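Local structure of dihydroxyacetone kinase (Citrobacter freundii, 1UN8) at residues I22-N27 with E323-P328; V191-C196 with G211-G216. The protein catalyses the ATP-dependent phosphorylation of dihydroxyacetone to dihydroxyacetone phosphate, using a divalent metal ion, and works as a homodimer. One frame throughout, in Å; residues are numbered along the deposited sequence.

Interaction 1: residues I22-N27 with E323-P328; sequences IASPWN and ETSNWP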
loop_
_atom_site.group_PDB
_atom_site.type_symbol
_atom_site.label_atom_id
_atom_site.label_comp_id
_atom_site.label_asym_id
_atom_site.label_seq_id
_atom_site.Cartn_x
_atom_site.Cartn_y
_atom_site.Cartn_z
ATOM N N ILE A 22 -5.993 15.775 -7.886
ATOM C CA ILE A 22 -4.655 16.342 -8.077
ATOM C C ILE A 22 -3.703 15.344 -8.731
ATOM O O ILE A 22 -2.788 15.730 -9.468
ATOM C CB ILE A 22 -3.988 16.773 -6.732
ATOM C CG1 ILE A 22 -4.794 17.867 -6.022
ATOM C CG2 ILE A 22 -2.576 17.262 -7.010
ATOM C CD1 ILE A 22 -4.796 19.193 -6.739
ATOM N N ALA A 23 -3.915 14.059 -8.467
ATOM C CA ALA A 23 -3.032 13.026 -9.014
ATOM C C ALA A 23 -3.612 12.254 -10.182
ATOM O O ALA A 23 -3.009 11.280 -10.637
ATOM C CB ALA A 23 -2.631 12.055 -7.921
ATOM N N SER A 24 -4.772 12.685 -10.666
ATOM C CA SER A 24 -5.427 12.026 -11.790
ATOM C C SER A 24 -4.541 11.866 -13.025
ATOM O O SER A 24 -4.158 12.839 -13.661
ATOM C CB SER A 24 -6.682 12.797 -12.187
ATOM O OG SER A 24 -7.249 12.240 -13.360
ATOM N N PRO A 25 -4.219 10.629 -13.394
ATOM C CA PRO A 25 -3.379 10.389 -14.563
ATOM C C PRO A 25 -4.007 10.956 -15.841
ATOM O O PRO A 25 -3.311 11.541 -16.665
ATOM C CB PRO A 25 -3.292 8.864 -14.620
ATOM C CG PRO A 25 -3.510 8.443 -13.222
ATOM C CD PRO A 25 -4.610 9.361 -12.764
ATOM N N TRP A 26 -5.318 10.767 -16.003
ATOM C CA TRP A 26 -6.024 11.243 -17.192
ATOM C C TRP A 26 -6.601 12.647 -17.035
ATOM O O TRP A 26 -7.043 13.258 -18.014
ATOM C CB TRP A 26 -7.165 10.292 -17.563
ATOM C CG TRP A 26 -6.752 8.878 -17.747
ATOM C CD1 TRP A 26 -6.684 7.912 -16.783
ATOM C CD2 TRP A 26 -6.312 8.260 -18.967
ATOM N NE1 TRP A 26 -6.225 6.731 -17.324
ATOM C CE2 TRP A 26 -5.987 6.915 -18.661
ATOM C CE3 TRP A 26 -6.156 8.712 -20.288
ATOM C CZ2 TRP A 26 -5.512 6.017 -19.627
ATOM C CZ3 TRP A 26 -5.684 7.824 -21.250
ATOM C CH2 TRP A 26 -5.366 6.488 -20.913
ATOM N N ASN A 27 -6.599 13.166 -15.815
ATOM C CA ASN A 27 -7.152 14.493 -15.582
ATOM C C ASN A 27 -8.591 14.500 -16.106
ATOM O O ASN A 27 -9.062 15.485 -16.684
ATOM C CB ASN A 27 -6.318 15.548 -16.310
ATOM C CG ASN A 27 -6.736 16.960 -15.960
ATOM O OD1 ASN A 27 -6.521 17.893 -16.738
ATOM N ND2 ASN A 27 -7.353 17.126 -14.793
ATOM N N GLU A 323 -10.004 4.251 -18.998
ATOM C CA GLU A 323 -9.249 5.432 -18.594
ATOM C C GLU A 323 -9.597 5.835 -17.173
ATOM O O GLU A 323 -10.440 6.707 -16.953
ATOM C CB GLU A 323 -9.540 6.604 -19.520
ATOM C CG GLU A 323 -9.442 6.256 -20.976
ATOM C CD GLU A 323 -9.526 7.474 -21.855
ATOM O OE1 GLU A 323 -10.219 8.448 -21.460
ATOM O OE2 GLU A 323 -8.902 7.447 -22.940
ATOM N N THR A 324 -8.939 5.204 -16.209
ATOM C CA THR A 324 -9.183 5.510 -14.805
ATOM C C THR A 324 -7.872 5.670 -14.045
ATOM O O THR A 324 -6.807 5.280 -14.523
ATOM C CB THR A 324 -10.009 4.396 -14.135
ATOM O OG1 THR A 324 -9.299 3.152 -14.232
ATOM C CG2 THR A 324 -11.371 4.258 -14.815
ATOM N N SER A 325 -7.955 6.236 -12.850
ATOM C CA SER A 325 -6.755 6.441 -12.057
ATOM C C SER A 325 -6.127 5.160 -11.556
ATOM O O SER A 325 -4.918 5.111 -11.334
ATOM C CB SER A 325 -7.055 7.315 -10.844
ATOM O OG SER A 325 -7.549 8.587 -11.230
ATOM N N ASN A 326 -6.931 4.107 -11.357
ATOM C CA ASN A 326 -6.355 2.911 -10.741
ATOM C C ASN A 326 -6.654 1.523 -11.319
ATOM O O ASN A 326 -6.251 0.528 -10.724
ATOM C CB ASN A 326 -6.731 2.917 -9.256
ATOM C CG ASN A 326 -6.220 4.135 -8.536
ATOM O OD1 ASN A 326 -5.100 4.166 -8.043
ATOM N ND2 ASN A 326 -7.065 5.154 -8.453
ATOM N N TRP A 327 -7.347 1.414 -12.449
ATOM C CA TRP A 327 -7.588 0.078 -12.978
ATOM C C TRP A 327 -6.239 -0.504 -13.349
ATOM O O TRP A 327 -5.444 0.138 -14.037
ATOM C CB TRP A 327 -8.588 0.107 -14.157
ATOM C CG TRP A 327 -8.674 -1.226 -14.809
ATOM C CD1 TRP A 327 -8.040 -1.639 -15.947
ATOM C CD2 TRP A 327 -9.387 -2.363 -14.312
ATOM N NE1 TRP A 327 -8.308 -2.964 -16.186
ATOM C CE2 TRP A 327 -9.133 -3.436 -15.199
ATOM C CE3 TRP A 327 -10.214 -2.583 -13.202
ATOM C CZ2 TRP A 327 -9.676 -4.713 -15.010
ATOM C CZ3 TRP A 327 -10.754 -3.849 -13.013
ATOM C CH2 TRP A 327 -10.482 -4.900 -13.914
ATOM N N PRO A 328 -5.975 -1.740 -12.896
ATOM C CA PRO A 328 -4.729 -2.431 -13.230
ATOM C C PRO A 328 -4.898 -3.356 -14.431
ATOM O O PRO A 328 -5.850 -4.130 -14.491
ATOM C CB PRO A 328 -4.439 -3.206 -11.965
ATOM C CG PRO A 328 -5.818 -3.657 -11.583
ATOM C CD PRO A 328 -6.688 -2.440 -11.817
#
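The indole of Trp-26 carries Glu-323 on one face and meets the backbone of Thr-324 at its edge. Glu-323 CB sits over the face of the five-membered ring, 3.7 Å from its centroid, a CH-pi contact. Farther out the chain passes over the six-membered ring: CG reaches CZ3 and CH2, and the carboxylate lies stacked above the CE3-CZ3 side, its plane 18° from that of the indole, with OE2 3.7 Å from Trp-26 CZ3. The chi1 of Glu-323, -49°, puts CG anti to the carbonyl carbon, and the chain, extended beyond it, runs over the six-membered ring. Glutamate suits this place because its methylenes can pack on an aromatic face while its carboxylate stacks flat over the outer part of the ring; the side chain also touches Lys-71.

At the edge, Trp-26 NE1 gives a weak hydrogen bond to Thr-324 O, which lies in the ring plane at 3.2 Å; the N-H...O angle of 129° is well short of straight. Beside it, Pro-25 brings CD and CG against Ser-325, CD standing 3.4 Å from Ser-325 OG. Each loop has a bond of its own. Thr-324 OG1 accepts from Trp-327 N at 3.2 Å in an ST motif, a role open to threonine through its beta-hydroxyl, and Ser-24 OG takes a weak bond from Asn-27 N.

Thus the turn joining helix 12-22 to strand 29-32 packs against the loop that follows helix 314-319, two loops far apart in the sequence, both within the Dak1 region. Ser-24 and Ser-325 both rest on Leu-29 of strand 29-32, Trp-327 packs against helix 155-167, and Arg-334 of the second subunit hydrogen-bonds to the carbonyls of Ser-24 and Pro-25.

Interaction 2: residues V191-C196 with G211-G216; sequences VALSSC and GHAELG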
loop_
_atom_site.group_PDB
_atom_site.type_symbol
_atom_site.label_atom_id
_atom_site.label_comp_id
_atom_site.label_asym_id
_atom_site.label_seq_id
_atom_site.Cartn_x
_atom_site.Cartn_y
_atom_site.Cartn_z
ATOM N N VAL A 191 -8.853 -11.989 4.215
ATOM C CA VAL A 191 -8.258 -12.417 5.469
ATOM C C VAL A 191 -7.450 -11.244 5.987
ATOM O O VAL A 191 -6.891 -10.479 5.192
ATOM C CB VAL A 191 -7.332 -13.648 5.275
ATOM C CG1 VAL A 191 -6.123 -13.275 4.432
ATOM C CG2 VAL A 191 -6.906 -14.196 6.631
ATOM N N ALA A 192 -7.402 -11.089 7.311
ATOM C CA ALA A 192 -6.663 -9.994 7.904
ATOM C C ALA A 192 -5.975 -10.370 9.211
ATOM O O ALA A 192 -6.466 -11.214 9.968
ATOM C CB ALA A 192 -7.595 -8.814 8.121
ATOM N N LEU A 193 -4.827 -9.740 9.459
ATOM C CA LEU A 193 -4.062 -9.973 10.674
ATOM C C LEU A 193 -4.489 -8.944 11.708
ATOM O O LEU A 193 -4.341 -9.159 12.908
ATOM C CB LEU A 193 -2.564 -9.859 10.394
ATOM C CG LEU A 193 -2.074 -10.831 9.316
ATOM C CD1 LEU A 193 -0.545 -10.775 9.209
ATOM C CD2 LEU A 193 -2.548 -12.240 9.641
ATOM N N SER A 194 -5.022 -7.824 11.245
ATOM C CA SER A 194 -5.499 -6.789 12.158
ATOM C C SER A 194 -6.456 -5.833 11.456
ATOM O O SER A 194 -6.390 -5.642 10.245
ATOM C CB SER A 194 -4.334 -6.000 12.778
ATOM O OG SER A 194 -3.552 -5.370 11.788
ATOM N N SER A 195 -7.364 -5.242 12.217
ATOM C CA SER A 195 -8.302 -4.316 11.617
ATOM C C SER A 195 -7.568 -3.019 11.270
ATOM O O SER A 195 -6.348 -2.942 11.380
ATOM C CB SER A 195 -9.467 -4.052 12.558
ATOM O OG SER A 195 -10.529 -3.427 11.866
ATOM N N CYS A 196 -8.304 -1.999 10.861
ATOM C CA CYS A 196 -7.683 -0.739 10.452
ATOM C C CYS A 196 -7.700 0.353 11.509
ATOM O O CYS A 196 -8.473 0.300 12.467
ATOM C CB CYS A 196 -8.396 -0.204 9.204
ATOM S SG CYS A 196 -10.164 0.057 9.500
ATOM N N GLY A 211 -0.457 -14.065 16.432
ATOM C CA GLY A 211 -0.025 -15.244 15.695
ATOM C C GLY A 211 -1.114 -15.881 14.827
ATOM O O GLY A 211 -0.851 -16.838 14.092
ATOM N N HIS A 212 -2.326 -15.347 14.904
ATOM C CA HIS A 212 -3.436 -15.864 14.115
ATOM C C HIS A 212 -3.957 -14.913 13.068
ATOM O O HIS A 212 -3.465 -13.781 12.948
ATOM C CB HIS A 212 -4.615 -16.224 15.020
ATOM C CG HIS A 212 -4.243 -17.178 16.183
ATOM N ND1 HIS A 212 -3.776 -18.458 15.975
ATOM C CD2 HIS A 212 -4.282 -17.002 17.525
ATOM C CE1 HIS A 212 -3.543 -19.033 17.141
ATOM N NE2 HIS A 212 -3.841 -18.170 18.097
ATOM N N ALA A 213 -4.949 -15.357 12.298
ATOM C CA ALA A 213 -5.514 -14.529 11.230
ATOM C C ALA A 213 -7.026 -14.651 11.140
ATOM O O ALA A 213 -7.570 -15.752 11.106
ATOM C CB ALA A 213 -4.891 -14.912 9.894
ATOM N N GLU A 214 -7.704 -13.509 11.082
ATOM C CA GLU A 214 -9.157 -13.508 11.000
ATOM C C GLU A 214 -9.655 -13.626 9.554
ATOM O O GLU A 214 -9.548 -12.692 8.750
ATOM C CB GLU A 214 -9.724 -12.242 11.645
ATOM C CG GLU A 214 -11.235 -12.156 11.587
ATOM C CD GLU A 214 -11.801 -11.061 12.477
ATOM O OE1 GLU A 214 -12.876 -10.520 12.125
ATOM O OE2 GLU A 214 -11.190 -10.750 13.531
ATOM N N LEU A 215 -10.201 -14.791 9.226
ATOM C CA LEU A 215 -10.721 -15.030 7.895
ATOM C C LEU A 215 -12.066 -14.329 7.743
ATOM O O LEU A 215 -12.942 -14.450 8.606
ATOM C CB LEU A 215 -10.893 -16.532 7.657
ATOM C CG LEU A 215 -11.435 -16.911 6.284
ATOM C CD1 LEU A 215 -10.407 -16.549 5.233
ATOM C CD2 LEU A 215 -11.723 -18.394 6.226
ATOM N N GLY A 216 -12.227 -13.583 6.656
ATOM C CA GLY A 216 -13.486 -12.908 6.415
ATOM C C GLY A 216 -13.729 -11.572 7.087
ATOM O O GLY A 216 -14.856 -11.081 7.079
#
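Ala-192 and Glu-214 exchange two backbone hydrogen bonds, the hydrogen-bonded pair of a short antiparallel ladder. Glu-214 N gives to Ala-192 O at 2.8 Å, and Ala-192 N gives to Glu-214 O at 3.0 Å. Glu-214 O also receives a CA-H...O contact from Val-191 CA at 3.5 Å, so two donors of the neighbouring strand converge on it.

The next pair, Val-191 with Leu-215, is non-hydrogen-bonded and joined by its side chains, CB of Val-191 lying 4.2 Å from Leu-215 CD1. CG2 of Val-191, anti to the backbone N, reaches Ala-213 CB at 3.9 Å. Leu-193 CD2 approaches the same methyl at 3.6 Å, so Ala-213 meets two branched chains; its small side chain suits their close approach.

These strands, 186-192 and 213-215, are neighbours in a mixed sheet of the DhaK region. Strand 301-309 flanks them on one side and strand 226-228 on the other. At Leu-193 the chain turns a corner and leaves the ladder, while Gly-216 follows strand 213-215 with phi/psi of 83°/11°, a conformation in which a CB would press on the preceding carbonyl.

Farther out, Val-191 and Leu-215 pack on Met-240 of helix 233-247, a setting suited to branched aliphatic residues. On the sheet's other face Glu-214 leads its extended chain away from Ala-192. The carboxylate of this buried residue is well supplied with partners: OE1 accepts from Gly-224 N and forms a salt bridge with Arg-207, and OE2 is hydrogen-bonded to His-209 NE2, an environment that would be expected to favour the charged form. Phe-5 of the second subunit packs on Val-191 and Leu-193.

How the interactions relate
Both contacts belong to the Dak1 region, and the chain between the two segments of interaction 1 contains all of interaction 2. Their centres are 30 Å apart and their nearest atoms about 18 Å, so they do not touch. Interaction 1 joins two loops far apart in the sequence and lies away from the annotated sites, whereas interaction 2 pairs sequence-near strands within a sheet. Interaction 2 lies near the catalytic residue: the side chain of Glu-214 is about 11 Å from that of His-220, which forms the hemiaminal intermediate with the substrate. The second subunit reaches both contacts.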